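Local coordinates for tyrocidine synthetase 3 (Brevibacillus brevis, PDB 2JGP), which takes part in the nonribosomal synthesis of the antibiotic tyrocidine, this fragment pairing a peptidyl carrier domain with a peptide-bond-forming condensation domain, at residues 101-106 against 161-166; 105-110 against 152-157; 133-138 against 239-244; 337-342 against 500-505; 379-384 against 388-393. All coordinates share one frame; numbering follows the deposited sequence.

Contact 1 of 5, residues 101-106 against 161-166; sequences SAQKRM and PVQNIH
Gln103 and Gln163 both carry CG beside the backbone N (chi1 -77° and -58°) and run extended beyond it. Gln103 thus reaches out from helix 101-113 while Gln163 swings off strand 160-165, and the two amides meet. Their chains cross at about a right angle and the amide planes stand 86° apart, so the groups cannot pair flat through two bonds. One bond results: Gln103 NE2 donates to Gln163 OE1 at 3.4 Å, long and therefore weak. Gln103 OE1 comes 3.3 Å from Gln163 CD, placing a partly negative oxygen beside a partly positive carbon. Each amide is held more firmly from outside. Gln103 OE1 accepts from Ser100 N and its NE2 also donates to Ser223 O, in the HHxxxDG signature of condensation domains, while Gln163 NE2 donates to Pro98 O. One residue along the helix, Lys104 CG touches Pro161 CG at 4.2 Å. The long aliphatic stem of the lysine suits the compact proline ring, and its NZ is left to form a salt bridge with Glu160. Glutamine fits both buried places because one uncharged group offers a donor and an acceptor. The chemistry implies that backbone partners fix how the two amides are turned, and that the weak bond between them adds a modest polar tie from helix to strand.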
# COMPACT_ATOMS: atom_id res chain seq x y z
N SER A 101 -12.02 -0.25 9.39
CA SER A 101 -12.36 -1.55 8.83
C SER A 101 -11.20 -2.54 8.99
O SER A 101 -11.40 -3.67 9.42
CB SER A 101 -12.74 -1.41 7.35
OG SER A 101 -13.10 -2.66 6.80
N ALA A 102 -9.98 -2.09 8.69
CA ALA A 102 -8.78 -2.93 8.81
C ALA A 102 -8.50 -3.34 10.26
O ALA A 102 -8.20 -4.50 10.54
CB ALA A 102 -7.57 -2.22 8.22
N GLN A 103 -8.61 -2.39 11.19
CA GLN A 103 -8.49 -2.69 12.62
C GLN A 103 -9.54 -3.70 13.10
O GLN A 103 -9.24 -4.57 13.93
CB GLN A 103 -8.66 -1.42 13.44
CG GLN A 103 -7.46 -0.51 13.47
CD GLN A 103 -7.70 0.71 14.34
OE1 GLN A 103 -8.79 1.29 14.33
NE2 GLN A 103 -6.70 1.10 15.12
N LYS A 104 -10.76 -3.58 12.59
CA LYS A 104 -11.84 -4.47 13.01
C LYS A 104 -11.50 -5.92 12.68
O LYS A 104 -11.69 -6.81 13.51
CB LYS A 104 -13.17 -4.08 12.36
CG LYS A 104 -14.36 -4.92 12.83
CD LYS A 104 -15.67 -4.33 12.36
CE LYS A 104 -16.85 -5.11 12.89
NZ LYS A 104 -18.13 -4.45 12.54
N ARG A 105 -11.00 -6.15 11.47
CA ARG A 105 -10.63 -7.49 11.02
C ARG A 105 -9.49 -8.07 11.86
O ARG A 105 -9.55 -9.23 12.29
CB ARG A 105 -10.24 -7.47 9.54
CG ARG A 105 -9.67 -8.80 9.04
CD ARG A 105 -9.84 -8.99 7.54
NE ARG A 105 -9.76 -10.41 7.19
CZ ARG A 105 -8.63 -11.09 7.00
NH1 ARG A 105 -7.45 -10.49 7.11
NH2 ARG A 105 -8.69 -12.38 6.70
N MET A 106 -8.46 -7.26 12.11
CA MET A 106 -7.33 -7.68 12.93
C MET A 106 -7.76 -8.01 14.35
O MET A 106 -7.34 -9.02 14.91
CB MET A 106 -6.23 -6.61 12.95
CG MET A 106 -5.50 -6.45 11.64
SD MET A 106 -4.22 -5.18 11.78
CE MET A 106 -3.65 -5.10 10.09
N PRO A 161 -15.55 -3.82 18.31
CA PRO A 161 -14.24 -3.37 18.77
C PRO A 161 -14.21 -1.85 18.65
O PRO A 161 -14.73 -1.31 17.68
CB PRO A 161 -13.27 -4.00 17.77
CG PRO A 161 -14.05 -5.05 17.05
CD PRO A 161 -15.46 -4.65 17.10
N VAL A 162 -13.62 -1.18 19.64
CA VAL A 162 -13.46 0.27 19.59
C VAL A 162 -12.08 0.67 20.07
O VAL A 162 -11.43 -0.07 20.84
CB VAL A 162 -14.52 1.01 20.44
CG1 VAL A 162 -15.91 0.82 19.86
CG2 VAL A 162 -14.47 0.53 21.90
N GLN A 163 -11.64 1.84 19.62
CA GLN A 163 -10.37 2.41 20.04
C GLN A 163 -10.54 3.17 21.34
O GLN A 163 -11.44 4.00 21.46
CB GLN A 163 -9.84 3.36 18.98
CG GLN A 163 -9.64 2.74 17.63
CD GLN A 163 -8.96 3.68 16.67
OE1 GLN A 163 -7.75 3.87 16.73
NE2 GLN A 163 -9.75 4.29 15.78
N ASN A 164 -9.68 2.86 22.30
CA ASN A 164 -9.65 3.53 23.58
C ASN A 164 -8.33 4.30 23.64
O ASN A 164 -7.26 3.70 23.72
CB ASN A 164 -9.76 2.50 24.71
CG ASN A 164 -9.98 3.13 26.08
OD1 ASN A 164 -9.94 4.34 26.23
ND2 ASN A 164 -10.20 2.28 27.08
N ILE A 165 -8.42 5.62 23.56
CA ILE A 165 -7.23 6.47 23.47
C ILE A 165 -6.86 6.93 24.87
O ILE A 165 -7.69 7.53 25.57
CB ILE A 165 -7.48 7.73 22.59
CG1 ILE A 165 -8.13 7.34 21.26
CG2 ILE A 165 -6.18 8.48 22.35
CD1 ILE A 165 -7.33 6.41 20.44
N HIS A 166 -5.63 6.65 25.29
CA HIS A 166 -5.19 6.98 26.64
C HIS A 166 -4.32 8.23 26.67
O HIS A 166 -3.38 8.39 25.90
CB HIS A 166 -4.44 5.80 27.26
CG HIS A 166 -5.27 4.56 27.37
ND1 HIS A 166 -6.11 4.31 28.44
CD2 HIS A 166 -5.41 3.51 26.53
CE1 HIS A 166 -6.71 3.15 28.25
NE2 HIS A 166 -6.31 2.64 27.10

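Contact 2 of 5, residues 105-110 against 152-157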
# COMPACT_ATOMS: atom_id res chain seq x y z
N ARG A 105 -11.00 -6.15 11.47
CA ARG A 105 -10.63 -7.49 11.02
C ARG A 105 -9.49 -8.07 11.86
O ARG A 105 -9.55 -9.23 12.29
CB ARG A 105 -10.24 -7.47 9.54
CG ARG A 105 -9.67 -8.80 9.04
CD ARG A 105 -9.84 -8.99 7.54
NE ARG A 105 -9.76 -10.41 7.19
CZ ARG A 105 -8.63 -11.09 7.00
NH1 ARG A 105 -7.45 -10.49 7.11
NH2 ARG A 105 -8.69 -12.38 6.70
N MET A 106 -8.46 -7.26 12.11
CA MET A 106 -7.33 -7.68 12.93
C MET A 106 -7.76 -8.01 14.35
O MET A 106 -7.34 -9.02 14.91
CB MET A 106 -6.23 -6.61 12.95
CG MET A 106 -5.50 -6.45 11.64
SD MET A 106 -4.22 -5.18 11.78
CE MET A 106 -3.65 -5.10 10.09
N TYR A 107 -8.62 -7.17 14.93
CA TYR A 107 -9.12 -7.41 16.29
C TYR A 107 -9.84 -8.76 16.39
O TYR A 107 -9.54 -9.57 17.27
CB TYR A 107 -10.07 -6.30 16.75
CG TYR A 107 -10.48 -6.46 18.19
CD1 TYR A 107 -9.69 -5.94 19.23
CD2 TYR A 107 -11.62 -7.18 18.53
CE1 TYR A 107 -10.06 -6.11 20.56
CE2 TYR A 107 -11.99 -7.35 19.86
CZ TYR A 107 -11.21 -6.82 20.86
OH TYR A 107 -11.59 -7.00 22.18
N ILE A 108 -10.78 -8.97 15.48
CA ILE A 108 -11.60 -10.19 15.47
C ILE A 108 -10.73 -11.44 15.27
O ILE A 108 -10.91 -12.44 15.95
CB ILE A 108 -12.67 -10.14 14.35
CG1 ILE A 108 -13.72 -9.07 14.68
CG2 ILE A 108 -13.36 -11.49 14.19
CD1 ILE A 108 -14.66 -8.78 13.54
N LEU A 109 -9.78 -11.36 14.33
CA LEU A 109 -8.89 -12.49 14.07
C LEU A 109 -7.96 -12.75 15.26
O LEU A 109 -7.78 -13.90 15.66
CB LEU A 109 -8.09 -12.27 12.78
CG LEU A 109 -8.94 -12.33 11.51
CD1 LEU A 109 -8.14 -11.91 10.30
CD2 LEU A 109 -9.51 -13.72 11.30
N ASP A 110 -7.41 -11.68 15.83
CA ASP A 110 -6.56 -11.78 17.02
C ASP A 110 -7.27 -12.42 18.23
O ASP A 110 -6.68 -13.21 18.96
CB ASP A 110 -6.06 -10.37 17.41
CG ASP A 110 -4.99 -10.39 18.48
OD1 ASP A 110 -5.32 -10.58 19.68
OD2 ASP A 110 -3.80 -10.16 18.14
N THR A 152 -3.16 3.80 22.11
CA THR A 152 -4.47 3.24 21.81
C THR A 152 -4.55 1.79 22.28
O THR A 152 -3.67 0.99 21.98
CB THR A 152 -4.76 3.27 20.31
OG1 THR A 152 -4.77 4.63 19.86
CG2 THR A 152 -6.11 2.63 20.00
N SER A 153 -5.61 1.47 23.00
CA SER A 153 -5.96 0.09 23.33
C SER A 153 -7.31 -0.18 22.71
O SER A 153 -7.97 0.73 22.21
CB SER A 153 -6.02 -0.11 24.84
OG SER A 153 -7.09 0.61 25.43
N PHE A 154 -7.75 -1.43 22.76
CA PHE A 154 -9.04 -1.79 22.18
C PHE A 154 -9.93 -2.42 23.24
O PHE A 154 -9.44 -3.12 24.13
CB PHE A 154 -8.87 -2.75 21.01
CG PHE A 154 -8.05 -2.20 19.88
CD1 PHE A 154 -8.66 -1.59 18.80
CD2 PHE A 154 -6.67 -2.27 19.91
CE1 PHE A 154 -7.90 -1.08 17.76
CE2 PHE A 154 -5.90 -1.77 18.88
CZ PHE A 154 -6.52 -1.16 17.80
N ALA A 155 -11.22 -2.16 23.12
CA ALA A 155 -12.23 -2.77 23.96
C ALA A 155 -13.43 -3.10 23.08
O ALA A 155 -13.48 -2.66 21.93
CB ALA A 155 -12.63 -1.83 25.08
N VAL A 156 -14.36 -3.89 23.60
CA VAL A 156 -15.62 -4.14 22.91
C VAL A 156 -16.71 -3.32 23.59
O VAL A 156 -16.96 -3.48 24.78
CB VAL A 156 -15.99 -5.64 22.90
CG1 VAL A 156 -17.40 -5.86 22.33
CG2 VAL A 156 -14.98 -6.42 22.08
N VAL A 157 -17.33 -2.44 22.82
CA VAL A 157 -18.39 -1.58 23.33
C VAL A 157 -19.57 -1.68 22.38
O VAL A 157 -19.40 -1.52 21.17
CB VAL A 157 -17.92 -0.11 23.44
CG1 VAL A 157 -19.09 0.82 23.74
CG2 VAL A 157 -16.83 0.01 24.51
O HOH W 1 -10.00 -5.93 23.81
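Tyr107 and Phe154, their CA atoms 8.1 Å apart, mark where helix 105-110 crosses strand 152-157, the axes coming within 10.8 Å at 74°. Tyr107 bridges that gap: CG anti to the backbone N (chi1 -174°) sends its ring to the strand. Tyr107 CE1 rests 3.6 Å from Phe154 CB, and the two side chains slide past each other in opposite directions. Farther out, Tyr107 OH lies 3.4 Å from Val156 CG2, a methyl that also packs on CE2. A phenol suits this place, greasy along the ring and polar at its tip. Water 1, in the ring plane at its edge, lies a short 2.5 Å from Tyr107 OH and donates to Phe154 O at 2.9 Å, linking side chain to strand backbone. Strand 152-157 is an outer strand of a three-stranded antiparallel sheet; its neighbour, strand 160-165, adds Pro161 against Tyr107. Phe154 also packs on Ser223, and Asp110, one turn along helix 101-113, bonds His221, both in the HHxxxDG segment after strand 213-220.

Contact 3 of 5, residues 133-138 against 239-244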
# COMPACT_ATOMS: atom_id res chain seq x y z
N ARG A 133 21.56 4.67 26.78
CA ARG A 133 20.34 3.88 26.94
C ARG A 133 19.15 4.70 27.45
O ARG A 133 18.01 4.47 27.03
CB ARG A 133 20.57 2.64 27.83
CG ARG A 133 20.95 2.91 29.29
CD ARG A 133 20.39 1.83 30.20
NE ARG A 133 20.76 2.03 31.61
CZ ARG A 133 21.92 1.67 32.15
NH1 ARG A 133 22.87 1.10 31.42
NH2 ARG A 133 22.14 1.91 33.44
N THR A 134 19.40 5.68 28.31
CA THR A 134 18.33 6.53 28.84
C THR A 134 17.74 7.44 27.76
O THR A 134 16.53 7.68 27.74
CB THR A 134 18.81 7.38 30.03
OG1 THR A 134 19.95 8.16 29.65
CG2 THR A 134 19.17 6.49 31.21
N ARG A 135 18.59 7.93 26.85
CA ARG A 135 18.11 8.74 25.72
C ARG A 135 17.30 7.91 24.73
O ARG A 135 16.32 8.40 24.18
CB ARG A 135 19.26 9.43 24.99
CG ARG A 135 19.74 10.70 25.68
CD ARG A 135 20.23 11.75 24.68
NE ARG A 135 21.61 11.53 24.25
CZ ARG A 135 22.21 12.21 23.27
NH1 ARG A 135 21.56 13.14 22.57
NH2 ARG A 135 23.47 11.93 22.96
N VAL A 136 17.72 6.66 24.51
CA VAL A 136 16.94 5.74 23.68
C VAL A 136 15.52 5.67 24.22
O VAL A 136 14.56 5.92 23.49
CB VAL A 136 17.56 4.31 23.66
CG1 VAL A 136 16.65 3.32 22.94
CG2 VAL A 136 18.94 4.34 23.02
N GLU A 137 15.41 5.37 25.51
CA GLU A 137 14.12 5.29 26.20
C GLU A 137 13.31 6.58 26.08
O GLU A 137 12.12 6.54 25.78
CB GLU A 137 14.33 4.96 27.68
CG GLU A 137 13.05 4.67 28.44
CD GLU A 137 13.30 4.33 29.89
OE1 GLU A 137 13.84 5.19 30.61
OE2 GLU A 137 12.97 3.20 30.31
N ALA A 138 13.98 7.71 26.31
CA ALA A 138 13.32 9.02 26.29
C ALA A 138 12.74 9.37 24.93
O ALA A 138 11.67 9.98 24.85
CB ALA A 138 14.30 10.10 26.73
N GLN A 239 15.52 11.54 14.96
CA GLN A 239 15.42 12.99 15.16
C GLN A 239 15.25 13.35 16.64
O GLN A 239 15.94 14.24 17.15
CB GLN A 239 14.25 13.56 14.35
CG GLN A 239 14.52 13.65 12.85
CD GLN A 239 13.27 14.02 12.06
OE1 GLN A 239 12.37 13.20 11.89
NE2 GLN A 239 13.23 15.25 11.56
N LEU A 240 14.34 12.66 17.32
CA LEU A 240 14.08 12.90 18.75
C LEU A 240 15.30 12.60 19.62
O LEU A 240 15.57 13.34 20.57
CB LEU A 240 12.88 12.09 19.23
CG LEU A 240 11.51 12.58 18.74
CD1 LEU A 240 10.44 11.52 18.98
CD2 LEU A 240 11.13 13.91 19.37
N TYR A 241 16.02 11.53 19.30
CA TYR A 241 17.27 11.21 20.00
C TYR A 241 18.29 12.35 19.89
O TYR A 241 19.03 12.61 20.83
CB TYR A 241 17.88 9.91 19.46
CG TYR A 241 19.09 9.41 20.23
CD1 TYR A 241 18.96 8.45 21.23
CD2 TYR A 241 20.36 9.91 19.96
CE1 TYR A 241 20.07 7.99 21.94
CE2 TYR A 241 21.47 9.46 20.67
CZ TYR A 241 21.32 8.50 21.65
OH TYR A 241 22.42 8.05 22.35
N GLN A 242 18.31 13.01 18.74
CA GLN A 242 19.19 14.17 18.51
C GLN A 242 18.64 15.46 19.14
O GLN A 242 19.32 16.48 19.15
CB GLN A 242 19.39 14.40 17.01
CG GLN A 242 20.06 13.25 16.27
CD GLN A 242 19.97 13.41 14.76
OE1 GLN A 242 19.90 14.53 14.24
NE2 GLN A 242 19.97 12.29 14.04
N GLY A 243 17.41 15.41 19.65
CA GLY A 243 16.79 16.55 20.32
C GLY A 243 16.05 17.49 19.38
O GLY A 243 15.75 18.63 19.74
N ASP A 244 15.74 17.01 18.17
CA ASP A 244 15.02 17.83 17.18
C ASP A 244 13.56 17.99 17.56
O ASP A 244 13.00 17.16 18.27
CB ASP A 244 15.13 17.20 15.78
CG ASP A 244 16.54 17.27 15.21
OD1 ASP A 244 17.36 18.06 15.72
OD2 ASP A 244 16.82 16.54 14.24
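Arg135 lays its guanidinium flat over the ring of Tyr241, the centres 4.5 Å apart and the planes tilted by 26°, a stack in which Tyr241 CE2 lies over the middle of the group. The arginine chain bends at chi2 (-147°) and again at chi3 (-83°), folding its head back over the ring. Its stem takes part too: Arg135 CB is 3.5 Å from Tyr241 CE1. The same CE1 corner meets the next residue, with Val136 N 3.7 Å away at the ring edge, near its plane, and Val136 CG2 at 4.0 Å. Arginine suits an exposed site because its flat guanidinium can lie on an aromatic ring while its N-H groups, which lie in its plane, stay available to polar partners; tyrosine suits a site that is buried but has a polar group to reach. Here Tyr241 OH is hydrogen-bonded to Glu132 N, which fixes the far end of the ring; the carboxylate of Glu132 forms a long, weak ion pair with Arg135. Beyond Tyr241 the chain turns off in a Schellman motif, with Asp244 N bonded to Gln239 O at 3.0 Å, and Gly243 takes the positive phi that glycine accepts easily. Leu240 carries the packing along helix 133-146 to Ala139, Arg142 and Leu143. The contact joins the start of helix 133-146 to the end of helix 227-241, helices that follow strands 123-129 and 213-220, neighbours in the five-stranded mixed sheet.

Contact 4 of 5, residues 337-342 against 500-505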
# COMPACT_ATOMS: atom_id res chain seq x y z
N TYR A 337 3.94 -7.98 -15.82
CA TYR A 337 3.69 -9.05 -14.87
C TYR A 337 2.44 -9.83 -15.26
O TYR A 337 2.45 -11.07 -15.24
CB TYR A 337 3.60 -8.49 -13.44
CG TYR A 337 3.44 -9.55 -12.38
CD1 TYR A 337 4.39 -10.56 -12.24
CD2 TYR A 337 2.35 -9.54 -11.52
CE1 TYR A 337 4.25 -11.54 -11.26
CE2 TYR A 337 2.21 -10.52 -10.54
CZ TYR A 337 3.16 -11.51 -10.41
OH TYR A 337 3.02 -12.48 -9.45
N ASN A 338 1.38 -9.13 -15.66
CA ASN A 338 0.17 -9.80 -16.16
C ASN A 338 0.41 -10.72 -17.37
O ASN A 338 -0.18 -11.80 -17.45
CB ASN A 338 -0.92 -8.79 -16.49
CG ASN A 338 -1.75 -8.42 -15.29
OD1 ASN A 338 -2.85 -8.95 -15.10
ND2 ASN A 338 -1.24 -7.52 -14.47
N VAL A 339 1.25 -10.29 -18.31
CA VAL A 339 1.56 -11.15 -19.46
C VAL A 339 2.42 -12.36 -19.04
O VAL A 339 2.24 -13.46 -19.57
CB VAL A 339 2.16 -10.39 -20.69
CG1 VAL A 339 2.70 -9.02 -20.33
CG2 VAL A 339 3.20 -11.23 -21.44
N LEU A 340 3.31 -12.16 -18.08
CA LEU A 340 4.10 -13.25 -17.49
C LEU A 340 3.18 -14.33 -16.93
O LEU A 340 3.31 -15.51 -17.26
CB LEU A 340 5.01 -12.71 -16.38
CG LEU A 340 6.30 -13.45 -15.98
CD1 LEU A 340 6.47 -13.44 -14.48
CD2 LEU A 340 6.42 -14.86 -16.52
N LEU A 341 2.25 -13.91 -16.07
CA LEU A 341 1.29 -14.83 -15.46
C LEU A 341 0.39 -15.49 -16.50
O LEU A 341 0.09 -16.68 -16.41
CB LEU A 341 0.43 -14.11 -14.41
CG LEU A 341 1.14 -13.54 -13.17
CD1 LEU A 341 0.15 -12.78 -12.32
CD2 LEU A 341 1.82 -14.64 -12.37
N ALA A 342 -0.05 -14.70 -17.49
CA ALA A 342 -0.90 -15.20 -18.57
C ALA A 342 -0.23 -16.35 -19.33
O ALA A 342 -0.88 -17.33 -19.69
CB ALA A 342 -1.26 -14.07 -19.53
N LEU A 500 12.07 -10.73 -17.27
CA LEU A 500 13.05 -9.85 -17.90
C LEU A 500 13.07 -10.00 -19.42
O LEU A 500 13.31 -9.03 -20.12
CB LEU A 500 14.45 -10.09 -17.34
CG LEU A 500 14.63 -9.82 -15.85
CD1 LEU A 500 16.06 -10.16 -15.42
CD2 LEU A 500 14.29 -8.37 -15.51
N THR A 501 12.83 -11.22 -19.91
CA THR A 501 12.73 -11.43 -21.35
C THR A 501 11.48 -10.72 -21.90
O THR A 501 11.55 -10.05 -22.93
CB THR A 501 12.74 -12.93 -21.74
OG1 THR A 501 11.63 -13.60 -21.13
CG2 THR A 501 14.02 -13.60 -21.28
N ILE A 502 10.35 -10.84 -21.20
CA ILE A 502 9.13 -10.15 -21.61
C ILE A 502 9.38 -8.63 -21.61
O ILE A 502 9.02 -7.94 -22.56
CB ILE A 502 7.93 -10.51 -20.70
CG1 ILE A 502 7.49 -11.95 -20.96
CG2 ILE A 502 6.76 -9.55 -20.95
CD1 ILE A 502 6.60 -12.53 -19.87
N ALA A 503 10.01 -8.14 -20.55
CA ALA A 503 10.32 -6.72 -20.40
C ALA A 503 11.18 -6.20 -21.55
O ALA A 503 10.92 -5.14 -22.10
CB ALA A 503 11.00 -6.47 -19.05
N ALA A 504 12.22 -6.96 -21.90
CA ALA A 504 13.12 -6.59 -22.99
C ALA A 504 12.37 -6.50 -24.32
O ALA A 504 12.56 -5.55 -25.09
CB ALA A 504 14.27 -7.58 -23.08
N SER A 505 11.51 -7.48 -24.57
CA SER A 505 10.75 -7.57 -25.82
C SER A 505 9.77 -6.41 -26.01
O SER A 505 9.65 -5.87 -27.10
CB SER A 505 9.98 -8.89 -25.86
OG SER A 505 10.86 -9.99 -25.68
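Ile502 meets Val339 and Leu340 with no flat group between them; the ring of helix 337-342, that of Tyr337, points off elsewhere, with Leu341 CG 4.0 Å above one face, toward the rim, and Phe467 meeting it at a tilt. The junction itself is aliphatic. Ile502, extended at chi2 (163°), drives CD1 against the opposite helix, 3.5 Å from Leu340 CA and 3.8 Å from Leu340 CB, crossing that leucine at about a right angle. Val339 comes tip to tip instead, its CG2 4.0 Å from Ile502 CD1. Its chi1 of 18° is far from staggered, which suggests some strain. A branched isoleucine suits this spot because its second arm also bears on the valine, Ile502 CG2 meeting Val339 CG2 at 4.0 Å. Phe495, Phe499 and Met519 extend the apolar layer around Leu340. This is ordinary aliphatic helix-helix packing, joining helices 329-345 and 489-508 in the C-terminal part of the condensation domain, whose fold is of the chloramphenicol acetyltransferase type.

Contact 5 of 5, residues 379-384 against 388-393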
# COMPACT_ATOMS: atom_id res chain seq x y z
N ASN A 379 -7.21 -7.69 -15.00
CA ASN A 379 -6.86 -7.36 -16.38
C ASN A 379 -7.01 -8.58 -17.27
O ASN A 379 -7.06 -9.71 -16.78
CB ASN A 379 -5.43 -6.82 -16.45
CG ASN A 379 -5.34 -5.38 -15.99
OD1 ASN A 379 -4.86 -5.09 -14.88
ND2 ASN A 379 -5.83 -4.47 -16.81
N LYS A 380 -7.07 -8.34 -18.57
CA LYS A 380 -7.37 -9.38 -19.54
C LYS A 380 -6.31 -9.44 -20.63
O LYS A 380 -6.51 -8.94 -21.74
CB LYS A 380 -8.77 -9.14 -20.13
CG LYS A 380 -9.85 -9.28 -19.06
CD LYS A 380 -11.25 -9.14 -19.62
CE LYS A 380 -12.28 -9.08 -18.51
NZ LYS A 380 -13.64 -8.79 -19.03
N PRO A 381 -5.15 -10.04 -20.30
CA PRO A 381 -4.06 -10.20 -21.26
C PRO A 381 -4.39 -11.26 -22.32
O PRO A 381 -3.93 -12.40 -22.24
CB PRO A 381 -2.87 -10.62 -20.38
CG PRO A 381 -3.49 -11.30 -19.22
CD PRO A 381 -4.80 -10.60 -18.97
N GLN A 382 -5.19 -10.86 -23.30
CA GLN A 382 -5.58 -11.71 -24.40
C GLN A 382 -4.49 -11.76 -25.48
O GLN A 382 -3.85 -10.75 -25.76
CB GLN A 382 -6.91 -11.24 -24.99
CG GLN A 382 -8.08 -11.31 -24.01
CD GLN A 382 -9.31 -10.53 -24.46
OE1 GLN A 382 -9.38 -10.05 -25.58
NE2 GLN A 382 -10.28 -10.40 -23.56
N ARG A 383 -4.31 -12.93 -26.08
CA ARG A 383 -3.23 -13.19 -27.04
C ARG A 383 -3.21 -12.23 -28.24
O ARG A 383 -2.14 -11.90 -28.76
CB ARG A 383 -3.32 -14.64 -27.55
CG ARG A 383 -4.45 -14.88 -28.54
CD ARG A 383 -4.90 -16.34 -28.59
NE ARG A 383 -5.89 -16.64 -27.55
CZ ARG A 383 -6.40 -17.85 -27.32
NH1 ARG A 383 -6.02 -18.90 -28.05
NH2 ARG A 383 -7.29 -18.01 -26.35
N GLU A 384 -4.40 -11.80 -28.66
CA GLU A 384 -4.55 -10.98 -29.87
C GLU A 384 -4.27 -9.49 -29.61
O GLU A 384 -4.06 -8.74 -30.56
CB GLU A 384 -5.96 -11.15 -30.45
CG GLU A 384 -6.30 -12.60 -30.80
CD GLU A 384 -7.70 -12.78 -31.38
OE1 GLU A 384 -7.99 -12.19 -32.45
OE2 GLU A 384 -8.50 -13.53 -30.77
N SER A 388 0.87 -2.62 -26.29
CA SER A 388 0.53 -1.21 -26.18
C SER A 388 -0.92 -1.00 -25.74
O SER A 388 -1.18 -0.24 -24.80
CB SER A 388 0.79 -0.49 -27.51
OG SER A 388 0.52 0.89 -27.39
N GLU A 389 -1.86 -1.68 -26.38
CA GLU A 389 -3.27 -1.51 -26.02
C GLU A 389 -3.60 -2.17 -24.68
O GLU A 389 -4.41 -1.65 -23.92
CB GLU A 389 -4.20 -2.02 -27.13
CG GLU A 389 -4.38 -3.52 -27.20
CD GLU A 389 -5.26 -3.93 -28.35
OE1 GLU A 389 -4.79 -4.67 -29.24
OE2 GLU A 389 -6.44 -3.50 -28.37
N PHE A 390 -2.97 -3.31 -24.40
CA PHE A 390 -3.12 -3.97 -23.09
C PHE A 390 -2.62 -3.07 -21.97
O PHE A 390 -3.29 -2.93 -20.93
CB PHE A 390 -2.38 -5.31 -23.05
CG PHE A 390 -2.43 -5.97 -21.70
CD1 PHE A 390 -3.65 -6.38 -21.17
CD2 PHE A 390 -1.28 -6.15 -20.94
CE1 PHE A 390 -3.71 -6.98 -19.91
CE2 PHE A 390 -1.33 -6.74 -19.69
CZ PHE A 390 -2.55 -7.15 -19.17
N LEU A 391 -1.46 -2.47 -22.17
CA LEU A 391 -0.90 -1.53 -21.20
C LEU A 391 -1.85 -0.36 -20.93
O LEU A 391 -1.96 0.10 -19.79
CB LEU A 391 0.46 -1.01 -21.66
CG LEU A 391 1.07 0.11 -20.81
CD1 LEU A 391 1.27 -0.34 -19.37
CD2 LEU A 391 2.38 0.61 -21.41
N GLN A 392 -2.52 0.13 -21.96
CA GLN A 392 -3.50 1.18 -21.78
C GLN A 392 -4.70 0.69 -20.98
O GLN A 392 -5.28 1.46 -20.22
CB GLN A 392 -3.94 1.74 -23.13
CG GLN A 392 -2.83 2.50 -23.84
CD GLN A 392 -2.34 3.70 -23.04
OE1 GLN A 392 -3.13 4.49 -22.53
NE2 GLN A 392 -1.01 3.83 -22.93
N GLU A 393 -5.07 -0.58 -21.13
CA GLU A 393 -6.13 -1.16 -20.31
C GLU A 393 -5.70 -1.20 -18.84
O GLU A 393 -6.47 -0.83 -17.95
CB GLU A 393 -6.50 -2.56 -20.79
CG GLU A 393 -7.08 -2.60 -22.19
CD GLU A 393 -7.45 -4.01 -22.63
OE1 GLU A 393 -7.12 -4.97 -21.90
OE2 GLU A 393 -8.06 -4.14 -23.70
O HOH W 2 -7.03 -5.57 -19.18
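Apolar packing gathers on Phe390, whose ring receives Pro381 over one face. Pro381 CB stands 4.1 Å from the ring centroid and 28° off its normal, a CH-pi contact, and the two side chains lie side by side, pointing the same way. Asn379 CB adds a second touch at 3.9 Å from Phe390 CE1. With CG anti to the backbone N (chi1 176°), the phenylalanine is thrown from helix 387-403 onto the chain that leads into it. Proline suits its place twice: its compact apolar ring offers CB to the aromatic face, and its restricted phi fits the centre of an inverse gamma turn, closed by a weak 2.8 Å bond from Gln382 N to Lys380 O. The polar link runs through water 2, which accepts from Lys380 N at 2.8 Å and donates to Glu393 OE1, also at 2.8 Å. Charge completes the set, as Lys385 forms a salt bridge with Glu393 OE1 and also donates to Lys380 O. Apolar and polar tasks are thus separated: the aromatic face holds the buried side, while water and a lysine satisfy the carboxylate and backbone, and the nearby positive charge probably favours an ionised Glu393.

The five contacts fall into three places in the condensation domain. Contacts 1 and 2, centres 5 Å apart, use successive turns of helix 101-113 against adjacent strands, which are joined by a probable hydrogen bond from Val162 N to Ala155 O at 2.7 Å; both adjoin the HHxxxDG segment, the active-site motif in condensation domains generally. Contact 3 lies 29 Å from contact 1, centre to centre, and its segments alternate with those of contacts 1 and 2 along the chain. Contacts 4 and 5 sit across the chain's centre, contacts 1 and 4 having centres about 41 Å apart. They touch, Asn338 CB reaching Phe390 CZ at 3.5 Å. The sodium ion, about 11 Å from the side chain of Glu393, is bound by Gln396 and Asp400.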